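Local coordinates for cricket paralysis virus 1A protein (Cricket paralysis virus, PDB 6C3R) that suppresses antiviral RNA interference in insect cells by inactivating the host Argonaute-2 slicer and recruiting a cellular ubiquitin ligase complex that promotes its degradation, at residues 57-60 and 61-65; 76-79 and 80-83; 110-113 and 114-118. All blocks are in the same frame, centred on the assembly; numbering follows the deposited sequence.

Interaction 1: 57-60 and 61-65; sequences KREE and ELRKL
Arg-58 and Glu-61 meet at the surface of helix 53-70, where NH1 of Arg-58 reaches OE2 of Glu-61 at 3.2 Å in a fairly straight hydrogen-bonded salt bridge. The oxygen lies in the guanidinium plane, at its edge, while the carboxylate is turned 71° from that plane. One face of the same guanidinium lies over the methyls of Leu-62, CD2 being 3.9 Å from NH1. A bend at chi2 (68°) swings the arginine along the helix toward both partners. The apolar Leu-62 suits its buried place between helix 53-70 and helix 77-90, where it also touches Lys-86. NZ of Lys-57 is 2.9 Å from OE1 of Glu-60, on its syn lone pair, and both residues also bond to Ser-41. Between Glu-59 and Arg-63 the salt bridge is long, 3.9 Å from OE2 to NH2; Glu-59 pairs chiefly with Arg-55, and Arg-63 gives its NE to the carbonyl of Leu-105 and packs on Phe-49 of the second subunit. Beneath run four successive backbone bonds, Glu-61 N to Lys-57 O through Lys-64 N to Glu-60 O. Such i to i+3 and i to i+4 ion pairs follow from the alpha-helical repeat, which puts these side chains on one side.

Interaction 2: 76-79 and 80-83; sequences NFEE and WKGL
Phe-77 lies beside the indole of Trp-80, its ring nearly parallel to the six-membered ring, with planes 14° apart, but slid so far along that the two barely overlap. The centroids stand 5.5 Å apart, and touch is confined to the flanks, where CE1 of Phe-77 comes within 3.7 Å of CE3 of Trp-80. Both side chains leave the helix with CG anti to the backbone N, and this, together with their spacing of three residues, just under one turn, sets them side by side. The other flank of the phenyl ring is taken by the aliphatic part of Lys-81: its CD lies 3.6 Å from CE2 of Phe-77. Lysine fits here because its methylenes can pack on an aromatic ring while its ammonium goes on to a charge. A bend at chi3 (60°) brings NZ to OE2 of Glu-78, 2.8 Å away on the syn side of the carboxylate and somewhat out of its plane. The same NZ has a weak bond to the carbonyl of Arg-137.

All this happens in the first turns of helix 77-90, whose N-cap is Asn-76. Its OD1 accepts from two amides of the first turn: Glu-78 N at 3.1 Å, in the carbonyl plane, and Glu-79 N at 3.2 Å, from above that plane. Asparagine suits the cap because its short side chain can reach back to amides that have no carbonyl partner one turn earlier. Acidic residues in this opening turn probably also gain from the partial positive charge of the helix end. OE1 of Glu-79 forms a salt bridge with Lys-138.

Trp-80 gives its NE1 to the carbonyl of Ile-66 in helix 53-70, and the ring of Trp-119 meets both Phe-77 and Trp-80 edge-to-face.

Interaction 3: 110-113 and 114-118; sequences PRFF and MDHLD
Phe-112 presents one ring face to His-116, whose ND1 sits 3.8 Å above the plane, over its centre; the two rings are inclined to each other by 34°. The same ND1 donates to the carbonyl oxygen of Phe-112 at 2.7 Å, along a lone pair in the carbonyl plane and in the plane of the imidazole. Histidine suits this turn because one nitrogen can take over a carbonyl at the end of helix 110-114 while the flat ring packs on the phenyl group. This N-H to Phe-112 O bond and the stack on Phe-77 together limit the turning of the imidazole.

A second packed patch forms around Phe-113. Leu-117 CD2 lies over one face of its ring, a CH-pi contact 4.0 Å from the centroid, and the CG of Met-114 rests 3.7 Å from CD2 of Phe-113.

The outer side is polar and looser. Arg-111 doubles back through bends at chi2 and chi3, bringing NH2 to OD1 of Asp-115 at 3.1 Å. That oxygen lies in the guanidinium plane, but the nitrogen stands above the carboxylate plane; the further bond from NE is weak. Both residues are exposed, and NH1 of Arg-111 makes its stronger salt bridge with Glu-5, within the BC-box of helix 2-16.

The turn thus joins helix 110-114 to helix 117-123, for which His-116 is the N-cap residue. Phe-113 and Met-114 face helix 2-16, Pro-110 and Phe-113 reach Val-30 of strand 26-30, and Phe-112 meets Trp-80 of helix 77-90.

All three contacts are local, yet they form a chain through the fold. Each is partly buried: Leu-62, Trp-80 and Phe-112 are buried, Glu-61, Asn-76 and Asp-115 exposed. Interaction 1, midway along helix 53-70, is mostly ionic and touches the second subunit; it meets interaction 2 through a small leucine seam in which Leu-62 and Leu-65 pack on Leu-83. Interactions 2 and 3 share an aromatic cluster, Phe-77 and Trp-80 touching His-116 and Phe-112. In interaction 3 the salt bridge lies away from those rings, whereas in interaction 2 the lysine chain rests on one. Segment 76-83 opens a helix; 110-118 passes between two. Interactions 1 and 3 do not touch, their nearest atoms being about 9 Å apart.

Interaction 1: 57-60 and 61-65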
ATOM      1  N   LYS A  57      -1.111   6.846  -8.519  1.00 42.72           N
ATOM      2  CA  LYS A  57      -0.660   7.571  -9.709  1.00 44.37           C
ATOM      3  C   LYS A  57       0.820   7.338 -10.032  1.00 42.49           C
ATOM      4  O   LYS A  57       1.189   7.099 -11.181  1.00 41.20           O
ATOM      5  CB  LYS A  57      -0.960   9.058  -9.561  1.00 47.30           C
ATOM      6  CG  LYS A  57      -2.449   9.371  -9.651  1.00 50.46           C
ATOM      7  CD  LYS A  57      -2.919   9.348 -11.099  1.00 53.45           C
ATOM      8  CE  LYS A  57      -4.317   8.760 -11.255  1.00 56.39           C
ATOM      9  NZ  LYS A  57      -4.607   8.465 -12.691  1.00 58.44           N
ATOM     10  N   ARG A  58       1.642   7.377  -8.995  1.00 41.79           N
ATOM     11  CA  ARG A  58       3.034   6.947  -9.067  1.00 42.14           C
ATOM     12  C   ARG A  58       3.232   5.525  -9.641  1.00 39.86           C
ATOM     13  O   ARG A  58       4.125   5.322 -10.461  1.00 37.80           O
ATOM     14  CB  ARG A  58       3.666   7.062  -7.682  1.00 42.89           C
ATOM     15  CG  ARG A  58       5.100   6.596  -7.577  1.00 44.24           C
ATOM     16  CD  ARG A  58       6.059   7.498  -8.338  1.00 46.44           C
ATOM     17  NE  ARG A  58       7.425   7.314  -7.829  1.00 48.08           N
ATOM     18  CZ  ARG A  58       8.548   7.622  -8.475  1.00 50.26           C
ATOM     19  NH1 ARG A  58       8.527   8.171  -9.693  1.00 52.42           N
ATOM     20  NH2 ARG A  58       9.715   7.385  -7.886  1.00 51.33           N
ATOM     21  N   GLU A  59       2.421   4.567  -9.203  1.00 39.29           N
ATOM     22  CA  GLU A  59       2.487   3.189  -9.708  1.00 40.09           C
ATOM     23  C   GLU A  59       2.223   3.123 -11.231  1.00 40.25           C
ATOM     24  O   GLU A  59       2.967   2.489 -11.981  1.00 38.92           O
ATOM     25  CB  GLU A  59       1.537   2.261  -8.913  1.00 41.42           C
ATOM     26  CG  GLU A  59       1.752   0.763  -9.197  1.00 44.13           C
ATOM     27  CD  GLU A  59       1.136  -0.213  -8.169  1.00 46.98           C
ATOM     28  OE1 GLU A  59       1.329  -0.054  -6.947  1.00 50.29           O
ATOM     29  OE2 GLU A  59       0.470  -1.188  -8.576  1.00 48.80           O
ATOM     30  N   GLU A  60       1.188   3.824 -11.687  1.00 42.33           N
ATOM     31  CA  GLU A  60       0.837   3.901 -13.124  1.00 42.31           C
ATOM     32  C   GLU A  60       1.943   4.548 -13.965  1.00 39.04           C
ATOM     33  O   GLU A  60       2.218   4.122 -15.068  1.00 37.19           O
ATOM     34  CB  GLU A  60      -0.450   4.711 -13.314  1.00 45.45           C
ATOM     35  CG  GLU A  60      -1.689   4.119 -12.653  1.00 48.71           C
ATOM     36  CD  GLU A  60      -2.868   5.104 -12.537  1.00 53.17           C
ATOM     37  OE1 GLU A  60      -2.844   6.202 -13.186  1.00 54.26           O
ATOM     38  OE2 GLU A  60      -3.837   4.758 -11.795  1.00 52.67           O
ATOM     39  N   GLU A  61       2.530   5.611 -13.428  1.00 37.45           N
ATOM     40  CA  GLU A  61       3.609   6.364 -14.071  1.00 36.59           C
ATOM     41  C   GLU A  61       4.826   5.460 -14.318  1.00 34.55           C
ATOM     42  O   GLU A  61       5.402   5.435 -15.424  1.00 34.00           O
ATOM     43  CB  GLU A  61       3.974   7.560 -13.184  1.00 38.05           C
ATOM     44  CG  GLU A  61       4.972   8.526 -13.791  1.00 41.13           C
ATOM     45  CD  GLU A  61       5.662   9.424 -12.770  1.00 44.03           C
ATOM     46  OE1 GLU A  61       5.725  10.659 -13.000  1.00 47.81           O
ATOM     47  OE2 GLU A  61       6.160   8.916 -11.736  1.00 44.99           O
ATOM     48  N   LEU A  62       5.182   4.699 -13.288  1.00 32.68           N
ATOM     49  CA  LEU A  62       6.295   3.780 -13.326  1.00 32.32           C
ATOM     50  C   LEU A  62       6.065   2.561 -14.224  1.00 33.05           C
ATOM     51  O   LEU A  62       6.977   2.147 -14.941  1.00 33.93           O
ATOM     52  CB  LEU A  62       6.634   3.320 -11.898  1.00 31.88           C
ATOM     53  CG  LEU A  62       7.272   4.353 -10.972  1.00 32.13           C
ATOM     54  CD1 LEU A  62       7.382   3.836  -9.559  1.00 31.91           C
ATOM     55  CD2 LEU A  62       8.632   4.760 -11.485  1.00 32.59           C
ATOM     56  N   ARG A  63       4.872   1.966 -14.180  1.00 33.15           N
ATOM     57  CA  ARG A  63       4.550   0.889 -15.113  1.00 33.27           C
ATOM     58  C   ARG A  63       4.729   1.382 -16.553  1.00 33.47           C
ATOM     59  O   ARG A  63       5.254   0.655 -17.402  1.00 35.02           O
ATOM     60  CB  ARG A  63       3.125   0.365 -14.908  1.00 33.23           C
ATOM     61  CG  ARG A  63       2.752  -0.788 -15.839  1.00 33.51           C
ATOM     62  CD  ARG A  63       1.279  -1.163 -15.782  1.00 33.55           C
ATOM     63  NE  ARG A  63       0.893  -1.609 -14.445  1.00 34.18           N
ATOM     64  CZ  ARG A  63       0.134  -0.944 -13.565  1.00 34.23           C
ATOM     65  NH1 ARG A  63      -0.407   0.239 -13.824  1.00 34.41           N
ATOM     66  NH2 ARG A  63      -0.107  -1.503 -12.394  1.00 34.97           N
ATOM     67  N   LYS A  64       4.316   2.620 -16.812  1.00 33.02           N
ATOM     68  CA  LYS A  64       4.394   3.202 -18.147  1.00 33.54           C
ATOM     69  C   LYS A  64       5.850   3.358 -18.591  1.00 33.03           C
ATOM     70  O   LYS A  64       6.222   2.984 -19.688  1.00 33.50           O
ATOM     71  CB  LYS A  64       3.682   4.541 -18.148  1.00 35.00           C
ATOM     72  CG  LYS A  64       3.198   4.989 -19.506  1.00 37.63           C
ATOM     73  CD  LYS A  64       2.602   6.381 -19.419  1.00 40.23           C
ATOM     74  CE  LYS A  64       2.031   6.841 -20.753  1.00 43.10           C
ATOM     75  NZ  LYS A  64       1.709   8.307 -20.765  1.00 44.91           N
ATOM     76  N   LEU A  65       6.680   3.889 -17.704  1.00 32.11           N
ATOM     77  CA  LEU A  65       8.087   4.086 -17.992  1.00 31.28           C
ATOM     78  C   LEU A  65       8.807   2.784 -18.167  1.00 30.05           C
ATOM     79  O   LEU A  65       9.685   2.697 -19.019  1.00 30.03           O
ATOM     80  CB  LEU A  65       8.771   4.883 -16.866  1.00 31.54           C
ATOM     81  CG  LEU A  65       8.392   6.359 -16.810  1.00 32.31           C
ATOM     82  CD1 LEU A  65       8.764   6.953 -15.455  1.00 32.47           C
ATOM     83  CD2 LEU A  65       9.053   7.123 -17.948  1.00 32.71           C
TER

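Interaction 2: 76-79 and 80-83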
ATOM      1  N   ASN A  76      19.560   2.105 -20.888  1.00 38.61           N
ATOM      2  CA  ASN A  76      20.433   1.718 -19.810  1.00 38.94           C
ATOM      3  C   ASN A  76      19.766   0.687 -18.897  1.00 37.59           C
ATOM      4  O   ASN A  76      18.839   1.021 -18.143  1.00 37.44           O
ATOM      5  CB  ASN A  76      20.830   2.974 -19.042  1.00 40.15           C
ATOM      6  CG  ASN A  76      21.918   2.720 -18.042  1.00 41.16           C
ATOM      7  OD1 ASN A  76      21.878   1.756 -17.266  1.00 41.25           O
ATOM      8  ND2 ASN A  76      22.906   3.585 -18.054  1.00 42.48           N
ATOM      9  N   PHE A  77      20.252  -0.552 -18.953  1.00 36.74           N
ATOM     10  CA  PHE A  77      19.583  -1.667 -18.250  1.00 36.68           C
ATOM     11  C   PHE A  77      19.565  -1.575 -16.718  1.00 36.85           C
ATOM     12  O   PHE A  77      18.682  -2.156 -16.074  1.00 36.63           O
ATOM     13  CB  PHE A  77      20.161  -3.013 -18.680  1.00 36.31           C
ATOM     14  CG  PHE A  77      19.403  -4.204 -18.144  1.00 35.84           C
ATOM     15  CD1 PHE A  77      18.121  -4.501 -18.607  1.00 35.55           C
ATOM     16  CD2 PHE A  77      19.968  -5.031 -17.185  1.00 35.43           C
ATOM     17  CE1 PHE A  77      17.421  -5.601 -18.112  1.00 35.10           C
ATOM     18  CE2 PHE A  77      19.268  -6.130 -16.697  1.00 35.66           C
ATOM     19  CZ  PHE A  77      17.995  -6.421 -17.161  1.00 34.76           C
ATOM     20  N   GLU A  78      20.508  -0.837 -16.150  1.00 37.52           N
ATOM     21  CA  GLU A  78      20.597  -0.673 -14.702  1.00 38.58           C
ATOM     22  C   GLU A  78      19.650   0.420 -14.250  1.00 37.45           C
ATOM     23  O   GLU A  78      19.041   0.369 -13.177  1.00 37.91           O
ATOM     24  CB  GLU A  78      22.037  -0.316 -14.307  1.00 40.74           C
ATOM     25  CG  GLU A  78      23.080  -1.318 -14.804  1.00 41.86           C
ATOM     26  CD  GLU A  78      22.909  -2.695 -14.196  1.00 42.59           C
ATOM     27  OE1 GLU A  78      23.124  -3.676 -14.925  1.00 43.04           O
ATOM     28  OE2 GLU A  78      22.544  -2.799 -12.998  1.00 43.95           O
ATOM     29  N   GLU A  79      19.525   1.427 -15.081  1.00 37.21           N
ATOM     30  CA  GLU A  79      18.524   2.456 -14.864  1.00 36.93           C
ATOM     31  C   GLU A  79      17.122   1.925 -15.048  1.00 34.65           C
ATOM     32  O   GLU A  79      16.223   2.338 -14.363  1.00 33.23           O
ATOM     33  CB  GLU A  79      18.779   3.626 -15.799  1.00 38.01           C
ATOM     34  CG  GLU A  79      20.073   4.345 -15.461  1.00 39.40           C
ATOM     35  CD  GLU A  79      20.025   4.995 -14.094  1.00 40.18           C
ATOM     36  OE1 GLU A  79      21.012   4.884 -13.337  1.00 42.16           O
ATOM     37  OE2 GLU A  79      19.000   5.626 -13.773  1.00 41.35           O
ATOM     38  N   TRP A  80      16.948   1.002 -15.983  1.00 34.44           N
ATOM     39  CA  TRP A  80      15.689   0.301 -16.111  1.00 33.40           C
ATOM     40  C   TRP A  80      15.379  -0.460 -14.827  1.00 33.32           C
ATOM     41  O   TRP A  80      14.250  -0.392 -14.330  1.00 33.88           O
ATOM     42  CB  TRP A  80      15.722  -0.660 -17.282  1.00 32.90           C
ATOM     43  CG  TRP A  80      14.413  -1.398 -17.463  1.00 32.47           C
ATOM     44  CD1 TRP A  80      13.292  -0.935 -18.079  1.00 31.75           C
ATOM     45  CD2 TRP A  80      14.101  -2.714 -17.004  1.00 31.94           C
ATOM     46  NE1 TRP A  80      12.309  -1.881 -18.041  1.00 31.13           N
ATOM     47  CE2 TRP A  80      12.785  -2.987 -17.387  1.00 31.97           C
ATOM     48  CE3 TRP A  80      14.803  -3.676 -16.295  1.00 32.78           C
ATOM     49  CZ2 TRP A  80      12.157  -4.205 -17.094  1.00 32.80           C
ATOM     50  CZ3 TRP A  80      14.181  -4.890 -16.006  1.00 33.49           C
ATOM     51  CH2 TRP A  80      12.875  -5.144 -16.409  1.00 32.70           C
ATOM     52  N   LYS A  81      16.362  -1.180 -14.302  1.00 32.79           N
ATOM     53  CA  LYS A  81      16.163  -1.928 -13.073  1.00 33.04           C
ATOM     54  C   LYS A  81      15.811  -1.063 -11.900  1.00 32.56           C
ATOM     55  O   LYS A  81      14.996  -1.462 -11.075  1.00 32.10           O
ATOM     56  CB  LYS A  81      17.387  -2.727 -12.717  1.00 35.30           C
ATOM     57  CG  LYS A  81      17.479  -4.043 -13.473  1.00 36.76           C
ATOM     58  CD  LYS A  81      18.906  -4.561 -13.490  1.00 38.85           C
ATOM     59  CE  LYS A  81      19.469  -4.804 -12.105  1.00 40.41           C
ATOM     60  NZ  LYS A  81      20.955  -4.913 -12.193  1.00 43.27           N
ATOM     61  N   GLY A  82      16.432   0.110 -11.805  1.00 32.62           N
ATOM     62  CA  GLY A  82      16.096   1.054 -10.746  1.00 31.87           C
ATOM     63  C   GLY A  82      14.639   1.480 -10.798  1.00 31.13           C
ATOM     64  O   GLY A  82      14.033   1.682  -9.760  1.00 32.04           O
ATOM     65  N   LEU A  83      14.073   1.623 -11.996  1.00 30.00           N
ATOM     66  CA  LEU A  83      12.645   1.917 -12.138  1.00 29.67           C
ATOM     67  C   LEU A  83      11.800   0.764 -11.608  1.00 29.45           C
ATOM     68  O   LEU A  83      10.848   0.965 -10.889  1.00 30.07           O
ATOM     69  CB  LEU A  83      12.256   2.167 -13.598  1.00 29.21           C
ATOM     70  CG  LEU A  83      12.731   3.422 -14.332  1.00 29.04           C
ATOM     71  CD1 LEU A  83      12.510   3.285 -15.825  1.00 28.60           C
ATOM     72  CD2 LEU A  83      12.010   4.639 -13.796  1.00 29.37           C
TER

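Interaction 3: 110-113 and 114-118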
ATOM      1  N   PRO A 110       8.380  -7.532 -26.252  1.00 35.71           N
ATOM      2  CA  PRO A 110       8.988  -8.814 -26.597  1.00 34.82           C
ATOM      3  C   PRO A 110      10.468  -8.781 -26.935  1.00 33.81           C
ATOM      4  O   PRO A 110      11.192  -9.720 -26.634  1.00 34.62           O
ATOM      5  CB  PRO A 110       8.206  -9.233 -27.835  1.00 36.03           C
ATOM      6  CG  PRO A 110       6.903  -8.556 -27.710  1.00 36.15           C
ATOM      7  CD  PRO A 110       7.259  -7.223 -27.154  1.00 35.85           C
ATOM      8  N   ARG A 111      10.924  -7.730 -27.581  1.00 33.53           N
ATOM      9  CA  ARG A 111      12.333  -7.624 -27.923  1.00 33.47           C
ATOM     10  C   ARG A 111      13.148  -7.586 -26.618  1.00 32.66           C
ATOM     11  O   ARG A 111      14.161  -8.266 -26.478  1.00 33.12           O
ATOM     12  CB  ARG A 111      12.555  -6.390 -28.796  1.00 33.87           C
ATOM     13  CG  ARG A 111      13.968  -6.154 -29.308  1.00 35.18           C
ATOM     14  CD  ARG A 111      14.445  -7.121 -30.394  1.00 36.78           C
ATOM     15  NE  ARG A 111      15.102  -8.288 -29.774  1.00 37.89           N
ATOM     16  CZ  ARG A 111      14.843  -9.582 -29.984  1.00 37.55           C
ATOM     17  NH1 ARG A 111      13.939 -10.001 -30.858  1.00 37.93           N
ATOM     18  NH2 ARG A 111      15.533 -10.484 -29.294  1.00 38.31           N
ATOM     19  N   PHE A 112      12.662  -6.827 -25.650  1.00 31.52           N
ATOM     20  CA  PHE A 112      13.349  -6.646 -24.388  1.00 30.77           C
ATOM     21  C   PHE A 112      13.385  -7.915 -23.542  1.00 31.51           C
ATOM     22  O   PHE A 112      14.423  -8.247 -22.942  1.00 29.72           O
ATOM     23  CB  PHE A 112      12.656  -5.533 -23.611  1.00 30.27           C
ATOM     24  CG  PHE A 112      13.358  -5.156 -22.357  1.00 29.67           C
ATOM     25  CD1 PHE A 112      13.108  -5.842 -21.173  1.00 29.04           C
ATOM     26  CD2 PHE A 112      14.271  -4.109 -22.356  1.00 29.62           C
ATOM     27  CE1 PHE A 112      13.756  -5.493 -20.010  1.00 29.22           C
ATOM     28  CE2 PHE A 112      14.921  -3.761 -21.193  1.00 29.43           C
ATOM     29  CZ  PHE A 112      14.665  -4.455 -20.021  1.00 29.34           C
ATOM     30  N   PHE A 113      12.234  -8.592 -23.477  1.00 32.58           N
ATOM     31  CA  PHE A 113      12.118  -9.896 -22.825  1.00 34.40           C
ATOM     32  C   PHE A 113      13.104 -10.909 -23.377  1.00 35.06           C
ATOM     33  O   PHE A 113      13.747 -11.614 -22.624  1.00 33.83           O
ATOM     34  CB  PHE A 113      10.700 -10.442 -22.952  1.00 35.69           C
ATOM     35  CG  PHE A 113      10.569 -11.882 -22.528  1.00 37.32           C
ATOM     36  CD1 PHE A 113      10.769 -12.250 -21.201  1.00 37.29           C
ATOM     37  CD2 PHE A 113      10.258 -12.881 -23.457  1.00 37.77           C
ATOM     38  CE1 PHE A 113      10.643 -13.579 -20.806  1.00 37.80           C
ATOM     39  CE2 PHE A 113      10.123 -14.209 -23.060  1.00 38.17           C
ATOM     40  CZ  PHE A 113      10.317 -14.559 -21.737  1.00 37.87           C
ATOM     41  N   MET A 114      13.244 -10.933 -24.697  1.00 37.41           N
ATOM     42  CA  MET A 114      14.108 -11.887 -25.358  1.00 39.43           C
ATOM     43  C   MET A 114      15.561 -11.474 -25.449  1.00 38.90           C
ATOM     44  O   MET A 114      16.405 -12.322 -25.688  1.00 39.56           O
ATOM     45  CB  MET A 114      13.542 -12.211 -26.729  1.00 43.28           C
ATOM     46  CG  MET A 114      12.189 -12.894 -26.615  1.00 45.66           C
ATOM     47  SD  MET A 114      11.585 -13.589 -28.150  1.00 49.97           S
ATOM     48  CE  MET A 114      11.544 -12.141 -29.212  1.00 48.69           C
ATOM     49  N   ASP A 115      15.884 -10.203 -25.230  1.00 38.78           N
ATOM     50  CA  ASP A 115      17.282  -9.839 -24.928  1.00 38.90           C
ATOM     51  C   ASP A 115      17.702 -10.130 -23.485  1.00 38.14           C
ATOM     52  O   ASP A 115      18.873  -9.978 -23.166  1.00 38.79           O
ATOM     53  CB  ASP A 115      17.564  -8.372 -25.268  1.00 40.01           C
ATOM     54  CG  ASP A 115      17.481  -8.092 -26.767  1.00 41.30           C
ATOM     55  OD1 ASP A 115      17.613  -9.043 -27.551  1.00 42.40           O
ATOM     56  OD2 ASP A 115      17.285  -6.925 -27.175  1.00 42.48           O
ATOM     57  N   HIS A 116      16.774 -10.550 -22.616  1.00 37.94           N
ATOM     58  CA  HIS A 116      17.046 -10.696 -21.179  1.00 37.47           C
ATOM     59  C   HIS A 116      16.398 -11.945 -20.561  1.00 37.90           C
ATOM     60  O   HIS A 116      15.978 -11.930 -19.410  1.00 37.51           O
ATOM     61  CB  HIS A 116      16.609  -9.430 -20.425  1.00 36.89           C
ATOM     62  CG  HIS A 116      17.296  -8.180 -20.882  1.00 37.03           C
ATOM     63  ND1 HIS A 116      16.759  -7.334 -21.830  1.00 37.20           N
ATOM     64  CD2 HIS A 116      18.483  -7.637 -20.529  1.00 37.20           C
ATOM     65  CE1 HIS A 116      17.580  -6.321 -22.030  1.00 37.05           C
ATOM     66  NE2 HIS A 116      18.626  -6.475 -21.241  1.00 37.21           N
ATOM     67  N   LEU A 117      16.404 -13.047 -21.304  1.00 38.50           N
ATOM     68  CA  LEU A 117      15.779 -14.297 -20.855  1.00 39.49           C
ATOM     69  C   LEU A 117      16.305 -14.809 -19.511  1.00 39.84           C
ATOM     70  O   LEU A 117      15.544 -15.152 -18.618  1.00 39.13           O
ATOM     71  CB  LEU A 117      15.964 -15.378 -21.921  1.00 40.43           C
ATOM     72  CG  LEU A 117      15.248 -15.112 -23.249  1.00 40.09           C
ATOM     73  CD1 LEU A 117      15.793 -16.039 -24.311  1.00 41.36           C
ATOM     74  CD2 LEU A 117      13.741 -15.278 -23.125  1.00 39.61           C
ATOM     75  N   ASP A 118      17.616 -14.852 -19.371  1.00 41.67           N
ATOM     76  CA  ASP A 118      18.220 -15.299 -18.125  1.00 43.49           C
ATOM     77  C   ASP A 118      17.740 -14.439 -16.972  1.00 41.95           C
ATOM     78  O   ASP A 118      17.340 -14.968 -15.938  1.00 42.57           O
ATOM     79  CB  ASP A 118      19.748 -15.275 -18.204  1.00 46.06           C
ATOM     80  CG  ASP A 118      20.305 -16.358 -19.122  1.00 50.06           C
ATOM     81  OD1 ASP A 118      19.674 -17.436 -19.241  1.00 53.45           O
ATOM     82  OD2 ASP A 118      21.384 -16.140 -19.726  1.00 52.75           O
TER